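Local coordinates for cystathionine beta-lyase family protein, YNBB B.subtilis ortholog (Clostridium acetobutylicum, PDB 3HVY) that probably catalyses pyridoxal-phosphate-dependent carbon-sulfur bond cleavage in sulfur-containing amino acids, at residues D[38-42]-D[302-306]; D[76-80]-D[92-96]; D[102-106]-D[129-133]; D[107-112]-D[266-271]; D[341-346]-D[395-401]. All coordinates share one frame; numbering follows the deposited sequence.

Interaction 1 of 5, residues D[38-42]-D[302-306]; sequences YDEIR and IEAVK. With EDO (1,2-ethanediol), chain Y.
Two long helices of the PLP-dependent lyase fold, 18-55 and 287-317, run antiparallel here, and Tyr38 and Arg42 on the first face Ile302 and Val305 on the second. The short segments have axes 10.7 Å apart at an angle of 166°, a spacing filled by large side chains. Val305 lays CG1 over the centre of the Tyr38 ring, 3.8 Å from its centroid and only 8° off the normal, a CH-pi contact. Ile302 fits between Tyr38 and Arg42: its CG2 meets Tyr38 CB at 3.8 Å, while its CG1 faces the CB of Arg42. Beyond this apolar layer lies a salt-bridge network. Lys306 stretches out fully beyond CG, and its NZ reaches the syn lone pair of Asp39 OD1 at 2.7 Å, the two side chains crossing at about a right angle. The same OD1 sits above the guanidinium face of Arg42, in charge contact without an N-H aimed at it. Arg42 NH1 and Glu303 OE2 make a long salt bridge of 4.0 Å, supplemented by a water that accepts from NH1 and donates to OE2. An ethanediol, probably from the crystallisation liquor, donates through O2 to Glu303 OE2 at 2.6 Å and receives weak bonds from Lys306 NZ and Arg42 NH1. Arg42 NE turns to Asp412 of the second subunit, and Tyr38 OH bonds to the backbone of Arg330. With two acids set among two bases, the closeness of Arg42 and Lys306 is probably offset by Asp39 and Glu303, which should favour the charged forms of both acids and of Lys306.

Interaction 2 of 5, residues D[76-80]-D[92-96]; sequences RDSLD and AFVRP
Arg95 presents its guanidinium flat to Arg76 and edge-on to Asp80. Over the centre of one guanidinium face sits Arg76 CD, 3.5 Å from Arg95 CZ; over the opposite face lies CE1 of Phe93, two residues earlier on the strand, so the group is sandwiched between an aliphatic chain and a ring. The two guanidinium planes are nearly parallel, with Arg76 NE and Arg95 NH2 3.7 Å from each other, and the like charges are probably offset by Asp77 and Asp80. Asp77 takes Arg76 side-on, NE and NH2 both giving to OD1. Asp80 lies nearly coplanar with the Arg95 guanidinium, their planes 5° apart, and its OD2 offers the syn lone pair to NH1 at 3.0 Å in an almost straight bond of 174°. A bend at chi2 folds the Arg95 chain back along its own strand, where NH1 also gives to Val94 O.

Helix 74-87 here packs across strand 91-95, an outermost strand of the seven-stranded mixed sheet within this chain; the axes of the short segments 76-80 and 92-95 cross at 131°. Asp80 also ties its helix to the strand backbone: its OD1 takes the N-H of Val94 at 2.9 Å, from above the carboxylate plane. On the apolar side Leu79 CD2 meets Val94 CG1 at 4.0 Å, and Leu79 continues onto Leu290 and Tyr291 of helix 287-317. One water donates to both Asp77 OD1 and Asp80 OD2, linking the two acids. The outer nitrogens of the arginines have further partners in a loop, Arg95 NH2 giving to Gly278 O and Arg76 NH1 to Gly281 O.

Interaction 3 of 5, residues D[102-106]-D[129-133]; sequences THAIG and TLHDI
Thr129 meets Thr102 through their hydroxyls, Thr129 OG1 donating to Thr102 OG1 across 3.2 Å. A chi1 of 60° sets the Thr129 oxygen between its own backbone N and carbonyl carbon, pointing it at the helix opposite. On Thr102 the oxygen lies beside the backbone N, and it has a second partner of more consequence: it is hydrogen-bonded to OP1, a phosphate oxygen of the cofactor-modified lysine at position 244. Thr129 thus stands in the second shell and may help position the hydroxyl that meets the phosphate.

Leu130 follows, and its CD2 reaches CG2 of Ile105 at 4.0 Å, the two side chains crossing at about a right angle; the same methyl lies 4.2 Å from Thr102 CG2. Ile105 also rests on Phe216 and Asp218 of strand 214-218, so this apolar patch sits between helix 101-111 and the central sheet of the PLP-binding fold. That helix begins near the cofactor and carries Thr102 in its first turn.

Ile133, four residues on from Thr129, leads in with CD1. This methyl presses on Thr102 CG2 at 3.4 Å, tighter than usual van der Waals contact, and lies 3.7 Å from Gly106 CA, using the room that a residue without a side chain leaves on the helix surface. Farther along helix 101-111 Ile133 also touches Leu109 and Phe110, while on the subunit-facing side it packs against Val273 of the third subunit.

Interaction 4 of 5, residues D[107-112]-D[266-271]; sequences AALFGN and QATFRV. With EDO (1,2-ethanediol), chain S.
A chi1 of 164° and a bend at chi2 carry the Arg270 chain past Ala107 and set its guanidinium flat over the ring of Phe110. The planes are 15° apart and the centres 4.0 Å, a stacked cation-pi pair, with NH1 over the middle of the ring and 3.6 Å from Phe110 CG. On the way Arg270 CG passes Ala107 CA at 3.7 Å. Stacking leaves the edge of the guanidinium for polar partners: NH2 gives to Thr272 O of the third subunit, and NH1 makes a weak but fairly straight bond to O1 of an ethanediol, probably from the crystallisation liquor. Pro274 of that subunit also packs on Phe110.

Helices 101-111 and 261-271 both rest on Ile257 of strand 255-259, so they form one layer against the large mixed sheet; the axes of their short segments 107-111 and 266-271 cross at 106°. Small residues allow these axes to come within 7.4 Å. Gly111 CA lies 4.2 Å from Ala267 CA, an approach made possible by the glycine having no side chain, and it meets Gln266 O in a CA-H...O contact. Ala107 CB presses on Val271 CG2 at 3.4 Å, closer than usual for two carbons. At the end of helix 101-111, Asn112 ND2 turns back to Ala108 O and also gives to Tyr263 O, while its OD1 faces the CB of Gln266 at 3.7 Å.

Interaction 5 of 5, residues D[341-346]-D[395-401]; sequences DEKKLI and APIREPY
Leu345 fills the tight side of this contact, its CD1 on Ala395 CB at 3.6 Å and its CD2 against Tyr401 CB at 3.7 Å and Ile397 CD1 at 3.9 Å. Ile346 adds CG1 to the same Ile397 methyl, and both isoleucines reach Ile377 of strand 376-379. Here the first turns of helix 342-354 lie on the five-stranded antiparallel sheet, at the loop joining strands 392-396 and 402-406.

Tyr401 bridges the two sides. Its ring packs closely on Glu342, whose CB stands 4.0 Å from the ring centroid, 20° off the normal, in a CH-pi contact; the backbone of Arg398 and Glu399 lies over the opposite face. With chi1 at -175°, Glu342 sends its extended chain out beside the ring, and OE2 touches Ile397 CG2 at 3.2 Å. Only the polar ends are looser: a water bonded to Tyr401 OH at 2.6 Å gives a weak bond to Glu342 OE1. Asp341 caps the helix, its OD2 accepting from Lys344 N. Apolar contact thus carries the inner side, whereas the polar tips of Glu342 and Tyr401 are joined loosely, through water.

Overall arrangement
Interactions 1 to 4 are buried, whereas interaction 5 is partly buried on the small antiparallel sheet and touches no other subunit. Interactions 3 and 4 share helix 101-111, meet where Ile133 packs on Phe110 and Leu109, and both border the third subunit; interaction 2 touches interaction 4 through Phe93, which packs on Thr268 and Val271. These three lie on or against the large mixed sheet, and interaction 3 includes Thr102, which bonds the cofactor phosphate. Interaction 1, about 17 Å from interaction 2 at the nearest atoms, lies at the second subunit. Interactions 1 and 2 rely on charge networks, interaction 4 on a cation-pi stack and small residues, interactions 3 and 5 mainly on apolar contact.

Interaction 1 of 5, residues D[38-42]-D[302-306]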
# COMPACT_ATOMS: atom_id res chain seq x y z
N TYR D 38 -29.40 11.82 19.47
CA TYR D 38 -28.25 11.06 18.95
C TYR D 38 -26.93 11.76 19.16
O TYR D 38 -25.88 11.08 19.34
CB TYR D 38 -28.43 10.65 17.49
CG TYR D 38 -29.58 9.66 17.37
CD1 TYR D 38 -29.51 8.41 17.95
CD2 TYR D 38 -30.76 10.02 16.75
CE1 TYR D 38 -30.61 7.53 17.86
CE2 TYR D 38 -31.84 9.14 16.67
CZ TYR D 38 -31.77 7.92 17.23
OH TYR D 38 -32.88 7.09 17.18
N ASP D 39 -26.95 13.08 19.16
CA ASP D 39 -25.71 13.84 19.40
C ASP D 39 -25.14 13.58 20.78
O ASP D 39 -23.93 13.65 20.97
CB ASP D 39 -25.95 15.33 19.23
CG ASP D 39 -26.13 15.71 17.80
OD1 ASP D 39 -25.83 14.90 16.90
OD2 ASP D 39 -26.57 16.84 17.62
N GLU D 40 -26.03 13.37 21.74
CA GLU D 40 -25.66 13.04 23.14
C GLU D 40 -24.96 11.71 23.23
O GLU D 40 -23.93 11.57 23.90
CB GLU D 40 -26.90 13.01 24.00
CG GLU D 40 -27.55 14.40 24.13
CD GLU D 40 -28.90 14.34 24.84
OE1 GLU D 40 -29.27 13.25 25.32
OE2 GLU D 40 -29.59 15.38 24.87
N ILE D 41 -25.52 10.72 22.53
CA ILE D 41 -24.90 9.42 22.43
C ILE D 41 -23.56 9.50 21.68
O ILE D 41 -22.59 8.88 22.10
CB ILE D 41 -25.87 8.43 21.73
CG1 ILE D 41 -27.04 8.09 22.66
CG2 ILE D 41 -25.14 7.14 21.35
CD1 ILE D 41 -28.05 7.16 22.02
N ARG D 42 -23.50 10.26 20.59
CA ARG D 42 -22.28 10.37 19.81
C ARG D 42 -21.15 10.93 20.64
O ARG D 42 -20.01 10.51 20.52
CB ARG D 42 -22.54 11.34 18.66
CG ARG D 42 -21.44 11.47 17.73
CD ARG D 42 -21.78 12.39 16.55
NE ARG D 42 -22.03 13.73 17.06
CZ ARG D 42 -22.55 14.74 16.37
NH1 ARG D 42 -22.92 14.58 15.14
NH2 ARG D 42 -22.71 15.91 16.96
N ILE D 302 -23.34 7.92 13.45
CA ILE D 302 -24.46 8.74 13.76
C ILE D 302 -24.90 9.56 12.57
O ILE D 302 -26.07 9.89 12.46
CB ILE D 302 -24.21 9.56 15.04
CG1 ILE D 302 -24.14 8.60 16.25
CG2 ILE D 302 -25.33 10.70 15.30
CD1 ILE D 302 -25.47 7.90 16.59
N GLU D 303 -24.00 9.85 11.64
CA GLU D 303 -24.43 10.41 10.37
C GLU D 303 -25.39 9.43 9.66
O GLU D 303 -26.41 9.84 9.10
CB GLU D 303 -23.25 10.70 9.45
CG GLU D 303 -22.29 11.79 9.95
CD GLU D 303 -22.98 13.13 10.13
OE1 GLU D 303 -23.45 13.70 9.13
OE2 GLU D 303 -23.04 13.63 11.29
N ALA D 304 -25.08 8.14 9.72
CA ALA D 304 -25.90 7.11 9.04
C ALA D 304 -27.23 6.94 9.80
O ALA D 304 -28.27 6.83 9.18
CB ALA D 304 -25.13 5.82 8.93
N VAL D 305 -27.19 6.99 11.13
CA VAL D 305 -28.39 6.96 11.93
C VAL D 305 -29.30 8.13 11.57
O VAL D 305 -30.49 7.92 11.33
CB VAL D 305 -28.13 6.90 13.44
CG1 VAL D 305 -29.47 6.91 14.24
CG2 VAL D 305 -27.29 5.64 13.87
N LYS D 306 -28.77 9.35 11.52
CA LYS D 306 -29.55 10.51 11.13
C LYS D 306 -30.15 10.34 9.76
O LYS D 306 -31.27 10.72 9.57
CB LYS D 306 -28.70 11.76 11.21
CG LYS D 306 -28.39 12.15 12.66
CD LYS D 306 -27.55 13.48 12.70
CE LYS D 306 -27.18 13.85 14.15
NZ LYS D 306 -26.53 15.18 14.35
C1 EDO Y . -25.02 16.75 10.47
O1 EDO Y . -24.35 16.11 9.40
C2 EDO Y . -25.40 15.71 11.49
O2 EDO Y . -24.42 15.51 12.52
O HOH W 1 -22.50 12.46 13.45

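Interaction 2 of 5, residues D[76-80]-D[92-96]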
# COMPACT_ATOMS: atom_id res chain seq x y z
N ARG D 76 -1.09 -3.98 15.36
CA ARG D 76 -2.11 -4.97 15.35
C ARG D 76 -2.52 -5.35 16.78
O ARG D 76 -3.71 -5.37 17.11
CB ARG D 76 -1.55 -6.20 14.66
CG ARG D 76 -2.48 -7.37 14.55
CD ARG D 76 -1.73 -8.63 14.16
NE ARG D 76 -0.80 -9.03 15.19
CZ ARG D 76 0.23 -9.86 15.06
NH1 ARG D 76 0.45 -10.48 13.92
NH2 ARG D 76 1.04 -10.06 16.07
N ASP D 77 -1.54 -5.66 17.61
CA ASP D 77 -1.80 -6.11 18.98
C ASP D 77 -2.40 -5.02 19.85
O ASP D 77 -3.23 -5.29 20.69
CB ASP D 77 -0.53 -6.69 19.60
CG ASP D 77 -0.07 -7.96 18.87
OD1 ASP D 77 -0.90 -8.63 18.19
OD2 ASP D 77 1.11 -8.24 18.96
N SER D 78 -2.00 -3.79 19.63
CA SER D 78 -2.57 -2.69 20.39
C SER D 78 -3.98 -2.35 19.92
O SER D 78 -4.82 -1.87 20.72
CB SER D 78 -1.68 -1.46 20.28
OG SER D 78 -0.47 -1.60 21.02
N LEU D 79 -4.26 -2.55 18.63
CA LEU D 79 -5.66 -2.29 18.16
C LEU D 79 -6.59 -3.27 18.83
O LEU D 79 -7.66 -2.91 19.27
CB LEU D 79 -5.83 -2.32 16.66
CG LEU D 79 -7.21 -1.92 16.11
CD1 LEU D 79 -7.55 -0.50 16.50
CD2 LEU D 79 -7.18 -2.05 14.61
N ASP D 80 -6.19 -4.53 18.89
CA ASP D 80 -6.97 -5.49 19.69
C ASP D 80 -7.23 -5.01 21.13
O ASP D 80 -8.33 -5.16 21.64
CB ASP D 80 -6.26 -6.83 19.76
CG ASP D 80 -6.19 -7.54 18.41
OD1 ASP D 80 -6.84 -7.10 17.46
OD2 ASP D 80 -5.41 -8.55 18.30
N ALA D 92 -10.01 -9.09 22.24
CA ALA D 92 -10.53 -8.73 20.93
C ALA D 92 -9.50 -9.17 19.93
O ALA D 92 -8.31 -9.34 20.27
CB ALA D 92 -10.88 -7.23 20.78
N PHE D 93 -9.97 -9.33 18.71
CA PHE D 93 -9.23 -9.88 17.58
C PHE D 93 -9.78 -9.19 16.33
O PHE D 93 -10.89 -9.51 15.86
CB PHE D 93 -9.42 -11.38 17.54
CG PHE D 93 -8.75 -12.08 16.38
CD1 PHE D 93 -7.37 -12.27 16.34
CD2 PHE D 93 -9.50 -12.55 15.33
CE1 PHE D 93 -6.78 -12.94 15.32
CE2 PHE D 93 -8.89 -13.19 14.28
CZ PHE D 93 -7.52 -13.42 14.30
N VAL D 94 -9.00 -8.23 15.85
CA VAL D 94 -9.35 -7.38 14.75
C VAL D 94 -8.30 -7.59 13.66
O VAL D 94 -7.07 -7.47 13.90
CB VAL D 94 -9.31 -5.89 15.18
CG1 VAL D 94 -9.86 -5.00 14.04
CG2 VAL D 94 -10.02 -5.68 16.52
N ARG D 95 -8.77 -7.92 12.46
CA ARG D 95 -7.85 -8.29 11.40
C ARG D 95 -8.41 -7.92 10.07
O ARG D 95 -9.63 -8.02 9.84
CB ARG D 95 -7.61 -9.80 11.38
CG ARG D 95 -6.90 -10.37 12.56
CD ARG D 95 -5.44 -9.96 12.60
NE ARG D 95 -4.69 -10.61 13.68
CZ ARG D 95 -4.71 -10.23 14.95
NH1 ARG D 95 -5.45 -9.21 15.33
NH2 ARG D 95 -3.98 -10.89 15.84
N PRO D 96 -7.53 -7.50 9.15
CA PRO D 96 -7.94 -7.22 7.76
C PRO D 96 -8.17 -8.55 7.00
O PRO D 96 -8.79 -8.60 5.93
CB PRO D 96 -6.71 -6.50 7.19
CG PRO D 96 -5.57 -7.14 7.94
CD PRO D 96 -6.10 -7.27 9.35
O HOH W 2 -5.54 -5.50 14.89
O HOH W 3 -3.20 -9.62 18.79

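Interaction 3 of 5, residues D[102-106]-D[129-133]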
# COMPACT_ATOMS: atom_id res chain seq x y z
N THR D 102 -19.50 -12.08 7.70
CA THR D 102 -19.92 -13.46 7.78
C THR D 102 -18.78 -14.36 8.22
O THR D 102 -18.99 -15.31 9.00
CB THR D 102 -20.51 -13.98 6.47
OG1 THR D 102 -21.65 -13.21 6.13
CG2 THR D 102 -20.97 -15.42 6.63
N HIS D 103 -17.57 -14.04 7.73
CA HIS D 103 -16.38 -14.78 8.05
C HIS D 103 -16.10 -14.63 9.53
O HIS D 103 -15.83 -15.62 10.20
CB HIS D 103 -15.22 -14.23 7.22
CG HIS D 103 -13.93 -14.98 7.33
ND1 HIS D 103 -12.82 -14.65 6.57
CD2 HIS D 103 -13.57 -16.04 8.09
CE1 HIS D 103 -11.82 -15.46 6.89
NE2 HIS D 103 -12.25 -16.32 7.80
N ALA D 104 -16.17 -13.41 10.06
CA ALA D 104 -15.93 -13.16 11.49
C ALA D 104 -16.96 -13.89 12.37
O ALA D 104 -16.60 -14.52 13.37
CB ALA D 104 -15.94 -11.69 11.80
N ILE D 105 -18.22 -13.84 11.96
CA ILE D 105 -19.31 -14.49 12.68
C ILE D 105 -19.12 -16.00 12.64
O ILE D 105 -19.09 -16.65 13.68
CB ILE D 105 -20.71 -14.07 12.12
CG1 ILE D 105 -21.00 -12.59 12.46
CG2 ILE D 105 -21.84 -14.99 12.70
CD1 ILE D 105 -22.01 -11.98 11.58
N GLY D 106 -18.91 -16.54 11.45
CA GLY D 106 -18.61 -17.96 11.29
C GLY D 106 -17.43 -18.47 12.11
O GLY D 106 -17.51 -19.55 12.68
N THR D 129 -26.79 -15.47 4.64
CA THR D 129 -25.40 -15.84 4.51
C THR D 129 -24.91 -16.81 5.57
O THR D 129 -23.87 -17.42 5.38
CB THR D 129 -24.52 -14.58 4.52
OG1 THR D 129 -24.71 -13.86 5.76
CG2 THR D 129 -24.92 -13.69 3.35
N LEU D 130 -25.65 -16.99 6.66
CA LEU D 130 -25.27 -17.97 7.68
C LEU D 130 -25.77 -19.35 7.43
O LEU D 130 -25.41 -20.25 8.15
CB LEU D 130 -25.84 -17.60 9.05
CG LEU D 130 -25.13 -16.55 9.85
CD1 LEU D 130 -25.48 -16.89 11.29
CD2 LEU D 130 -23.66 -16.62 9.59
N HIS D 131 -26.61 -19.52 6.44
CA HIS D 131 -27.28 -20.79 6.25
C HIS D 131 -26.33 -21.90 5.92
O HIS D 131 -26.50 -23.03 6.39
CB HIS D 131 -28.41 -20.64 5.25
CG HIS D 131 -29.52 -19.75 5.75
ND1 HIS D 131 -30.80 -19.83 5.28
CD2 HIS D 131 -29.54 -18.80 6.72
CE1 HIS D 131 -31.56 -18.94 5.90
NE2 HIS D 131 -30.82 -18.32 6.80
N ASP D 132 -25.30 -21.59 5.15
CA ASP D 132 -24.26 -22.61 4.84
C ASP D 132 -23.31 -22.86 6.00
O ASP D 132 -22.82 -23.99 6.14
CB ASP D 132 -23.49 -22.24 3.58
CG ASP D 132 -24.27 -22.55 2.27
OD1 ASP D 132 -25.18 -23.41 2.26
OD2 ASP D 132 -23.93 -21.97 1.23
N ILE D 133 -23.04 -21.82 6.82
CA ILE D 133 -22.24 -22.00 8.08
C ILE D 133 -22.91 -23.06 8.98
O ILE D 133 -22.28 -24.01 9.40
CB ILE D 133 -22.02 -20.67 8.82
CG1 ILE D 133 -20.96 -19.86 8.08
CG2 ILE D 133 -21.55 -20.89 10.32
CD1 ILE D 133 -20.91 -18.38 8.40

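Interaction 4 of 5, residues D[107-112]-D[266-271]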
# COMPACT_ATOMS: atom_id res chain seq x y z
N ALA D 107 -16.34 -17.71 12.16
CA ALA D 107 -15.16 -18.11 12.90
C ALA D 107 -15.49 -18.17 14.41
O ALA D 107 -15.00 -19.04 15.14
CB ALA D 107 -14.01 -17.14 12.62
N ALA D 108 -16.30 -17.22 14.89
CA ALA D 108 -16.71 -17.18 16.29
C ALA D 108 -17.54 -18.43 16.63
O ALA D 108 -17.35 -19.02 17.68
CB ALA D 108 -17.47 -15.91 16.63
N LEU D 109 -18.39 -18.88 15.69
CA LEU D 109 -19.19 -20.06 15.89
C LEU D 109 -18.37 -21.35 15.80
O LEU D 109 -18.34 -22.13 16.75
CB LEU D 109 -20.37 -20.09 14.92
CG LEU D 109 -21.34 -18.89 15.05
CD1 LEU D 109 -22.31 -18.83 13.83
CD2 LEU D 109 -22.05 -18.98 16.40
N PHE D 110 -17.67 -21.55 14.68
CA PHE D 110 -16.86 -22.74 14.49
C PHE D 110 -15.90 -22.92 15.64
O PHE D 110 -15.80 -23.99 16.21
CB PHE D 110 -16.08 -22.73 13.18
CG PHE D 110 -16.82 -23.33 12.04
CD1 PHE D 110 -16.89 -24.70 11.90
CD2 PHE D 110 -17.44 -22.53 11.09
CE1 PHE D 110 -17.61 -25.29 10.84
CE2 PHE D 110 -18.17 -23.12 10.03
CZ PHE D 110 -18.23 -24.50 9.91
N GLY D 111 -15.22 -21.86 16.02
CA GLY D 111 -14.23 -22.00 17.06
C GLY D 111 -14.73 -22.48 18.40
O GLY D 111 -13.99 -23.15 19.16
N ASN D 112 -15.98 -22.16 18.70
CA ASN D 112 -16.57 -22.42 20.00
C ASN D 112 -17.57 -23.55 20.05
O ASN D 112 -18.32 -23.70 21.00
CB ASN D 112 -17.12 -21.09 20.55
CG ASN D 112 -16.00 -20.16 21.04
OD1 ASN D 112 -15.39 -20.47 22.04
ND2 ASN D 112 -15.68 -19.05 20.30
N GLN D 266 -10.35 -19.27 21.00
CA GLN D 266 -10.78 -20.42 20.21
C GLN D 266 -11.14 -20.04 18.74
O GLN D 266 -10.91 -20.82 17.78
CB GLN D 266 -11.91 -21.17 20.86
CG GLN D 266 -11.55 -22.01 22.10
CD GLN D 266 -10.41 -22.99 21.88
OE1 GLN D 266 -10.44 -23.85 20.99
NE2 GLN D 266 -9.39 -22.87 22.71
N ALA D 267 -11.78 -18.89 18.60
CA ALA D 267 -12.11 -18.35 17.29
C ALA D 267 -10.85 -18.13 16.49
O ALA D 267 -10.85 -18.40 15.27
CB ALA D 267 -12.91 -17.02 17.42
N THR D 268 -9.79 -17.61 17.12
CA THR D 268 -8.56 -17.38 16.36
C THR D 268 -7.98 -18.66 15.71
O THR D 268 -7.28 -18.57 14.68
CB THR D 268 -7.44 -16.68 17.15
OG1 THR D 268 -6.94 -17.58 18.13
CG2 THR D 268 -7.92 -15.31 17.78
N PHE D 269 -8.18 -19.81 16.32
CA PHE D 269 -7.66 -21.09 15.79
C PHE D 269 -8.43 -21.54 14.58
O PHE D 269 -7.90 -22.33 13.76
CB PHE D 269 -7.66 -22.20 16.86
CG PHE D 269 -6.77 -21.92 18.05
CD1 PHE D 269 -5.52 -21.36 17.90
CD2 PHE D 269 -7.19 -22.26 19.33
CE1 PHE D 269 -4.70 -21.11 19.00
CE2 PHE D 269 -6.39 -22.01 20.43
CZ PHE D 269 -5.14 -21.45 20.26
N ARG D 270 -9.68 -21.09 14.47
CA ARG D 270 -10.46 -21.29 13.24
C ARG D 270 -10.05 -20.32 12.13
O ARG D 270 -10.04 -20.66 10.93
CB ARG D 270 -11.94 -21.11 13.51
CG ARG D 270 -12.79 -20.93 12.27
CD ARG D 270 -12.81 -22.16 11.38
NE ARG D 270 -13.40 -21.78 10.08
CZ ARG D 270 -14.07 -22.62 9.30
NH1 ARG D 270 -14.23 -23.87 9.66
NH2 ARG D 270 -14.58 -22.20 8.16
N VAL D 271 -9.70 -19.11 12.54
CA VAL D 271 -9.30 -18.10 11.57
C VAL D 271 -7.98 -18.45 10.93
O VAL D 271 -7.82 -18.24 9.74
CB VAL D 271 -9.27 -16.66 12.17
CG1 VAL D 271 -8.77 -15.66 11.09
CG2 VAL D 271 -10.68 -16.27 12.67
C1 EDO S . -14.01 -26.50 11.87
O1 EDO S . -13.40 -25.34 12.46
C2 EDO S . -12.91 -27.30 11.25
O2 EDO S . -12.77 -26.98 9.84

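Interaction 5 of 5, residues D[341-346]-D[395-401]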
# COMPACT_ATOMS: atom_id res chain seq x y z
N ASP D 341 -45.35 -1.89 -3.85
CA ASP D 341 -45.39 -1.77 -5.29
C ASP D 341 -43.98 -2.04 -5.83
O ASP D 341 -43.00 -1.43 -5.39
CB ASP D 341 -45.92 -0.38 -5.69
CG ASP D 341 -46.03 -0.20 -7.19
OD1 ASP D 341 -46.95 -0.79 -7.81
OD2 ASP D 341 -45.20 0.52 -7.76
N GLU D 342 -43.90 -2.94 -6.82
CA GLU D 342 -42.63 -3.34 -7.36
C GLU D 342 -41.91 -2.21 -8.07
O GLU D 342 -40.73 -2.00 -7.86
CB GLU D 342 -42.81 -4.54 -8.28
CG GLU D 342 -41.49 -5.10 -8.79
CD GLU D 342 -41.65 -6.42 -9.53
OE1 GLU D 342 -42.81 -6.87 -9.66
OE2 GLU D 342 -40.62 -7.01 -9.97
N LYS D 343 -42.62 -1.45 -8.87
CA LYS D 343 -41.98 -0.38 -9.61
C LYS D 343 -41.39 0.65 -8.66
O LYS D 343 -40.25 1.08 -8.84
CB LYS D 343 -42.95 0.32 -10.50
CG LYS D 343 -42.32 1.43 -11.33
CD LYS D 343 -43.24 1.89 -12.46
CE LYS D 343 -42.48 2.62 -13.56
NZ LYS D 343 -41.85 3.91 -13.12
N LYS D 344 -42.19 1.06 -7.68
CA LYS D 344 -41.75 2.07 -6.68
C LYS D 344 -40.47 1.65 -5.97
O LYS D 344 -39.53 2.43 -5.79
CB LYS D 344 -42.88 2.38 -5.69
CG LYS D 344 -44.04 3.14 -6.29
CD LYS D 344 -45.15 3.27 -5.27
CE LYS D 344 -46.30 4.09 -5.77
NZ LYS D 344 -47.36 4.09 -4.73
N LEU D 345 -40.42 0.38 -5.57
CA LEU D 345 -39.24 -0.16 -4.93
C LEU D 345 -38.01 -0.04 -5.82
O LEU D 345 -36.93 0.39 -5.36
CB LEU D 345 -39.47 -1.63 -4.60
CG LEU D 345 -38.31 -2.47 -4.04
CD1 LEU D 345 -37.66 -1.86 -2.81
CD2 LEU D 345 -38.80 -3.89 -3.75
N ILE D 346 -38.16 -0.45 -7.07
CA ILE D 346 -37.03 -0.52 -7.98
C ILE D 346 -36.58 0.87 -8.32
O ILE D 346 -35.39 1.18 -8.25
CB ILE D 346 -37.37 -1.33 -9.23
CG1 ILE D 346 -37.42 -2.83 -8.85
CG2 ILE D 346 -36.36 -1.03 -10.34
CD1 ILE D 346 -38.23 -3.68 -9.82
N ALA D 395 -32.90 -4.95 -1.70
CA ALA D 395 -34.21 -5.50 -1.49
C ALA D 395 -34.41 -6.77 -2.27
O ALA D 395 -34.07 -6.82 -3.44
CB ALA D 395 -35.28 -4.47 -1.94
N PRO D 396 -34.96 -7.79 -1.63
CA PRO D 396 -35.51 -8.89 -2.44
C PRO D 396 -36.77 -8.45 -3.13
O PRO D 396 -37.58 -7.71 -2.56
CB PRO D 396 -35.86 -9.94 -1.41
CG PRO D 396 -36.07 -9.20 -0.15
CD PRO D 396 -35.11 -8.04 -0.19
N ILE D 397 -36.99 -8.92 -4.36
CA ILE D 397 -38.18 -8.51 -5.09
C ILE D 397 -39.30 -9.49 -4.76
O ILE D 397 -39.40 -10.56 -5.37
CB ILE D 397 -37.93 -8.42 -6.60
CG1 ILE D 397 -36.77 -7.46 -6.90
CG2 ILE D 397 -39.15 -7.91 -7.33
CD1 ILE D 397 -37.16 -6.01 -6.60
N ARG D 398 -40.10 -9.13 -3.76
CA ARG D 398 -41.28 -9.91 -3.37
C ARG D 398 -42.19 -9.00 -2.59
O ARG D 398 -41.71 -8.02 -1.94
CB ARG D 398 -40.91 -11.11 -2.51
CG ARG D 398 -39.86 -10.83 -1.43
CD ARG D 398 -39.88 -11.92 -0.38
NE ARG D 398 -38.55 -12.30 0.11
CZ ARG D 398 -38.00 -11.93 1.28
NH1 ARG D 398 -38.62 -11.11 2.14
NH2 ARG D 398 -36.80 -12.39 1.58
N GLU D 399 -43.48 -9.30 -2.65
CA GLU D 399 -44.53 -8.59 -1.89
C GLU D 399 -44.13 -8.62 -0.45
O GLU D 399 -43.50 -9.57 -0.02
CB GLU D 399 -45.91 -9.27 -2.04
CG GLU D 399 -46.68 -8.89 -3.32
N PRO D 400 -44.40 -7.55 0.31
CA PRO D 400 -45.02 -6.31 -0.10
C PRO D 400 -43.97 -5.24 -0.52
O PRO D 400 -44.20 -4.06 -0.30
CB PRO D 400 -45.77 -5.89 1.16
CG PRO D 400 -44.87 -6.40 2.28
CD PRO D 400 -44.06 -7.54 1.74
N TYR D 401 -42.83 -5.68 -1.08
CA TYR D 401 -41.83 -4.77 -1.71
C TYR D 401 -41.27 -3.75 -0.73
O TYR D 401 -41.35 -2.53 -0.93
CB TYR D 401 -42.40 -4.09 -2.96
CG TYR D 401 -43.00 -5.12 -3.91
CD1 TYR D 401 -42.17 -5.97 -4.64
CD2 TYR D 401 -44.37 -5.31 -3.99
CE1 TYR D 401 -42.71 -6.96 -5.47
CE2 TYR D 401 -44.91 -6.30 -4.79
CZ TYR D 401 -44.08 -7.11 -5.54
OH TYR D 401 -44.64 -8.07 -6.37
O HOH W 4 -42.78 -9.46 -7.50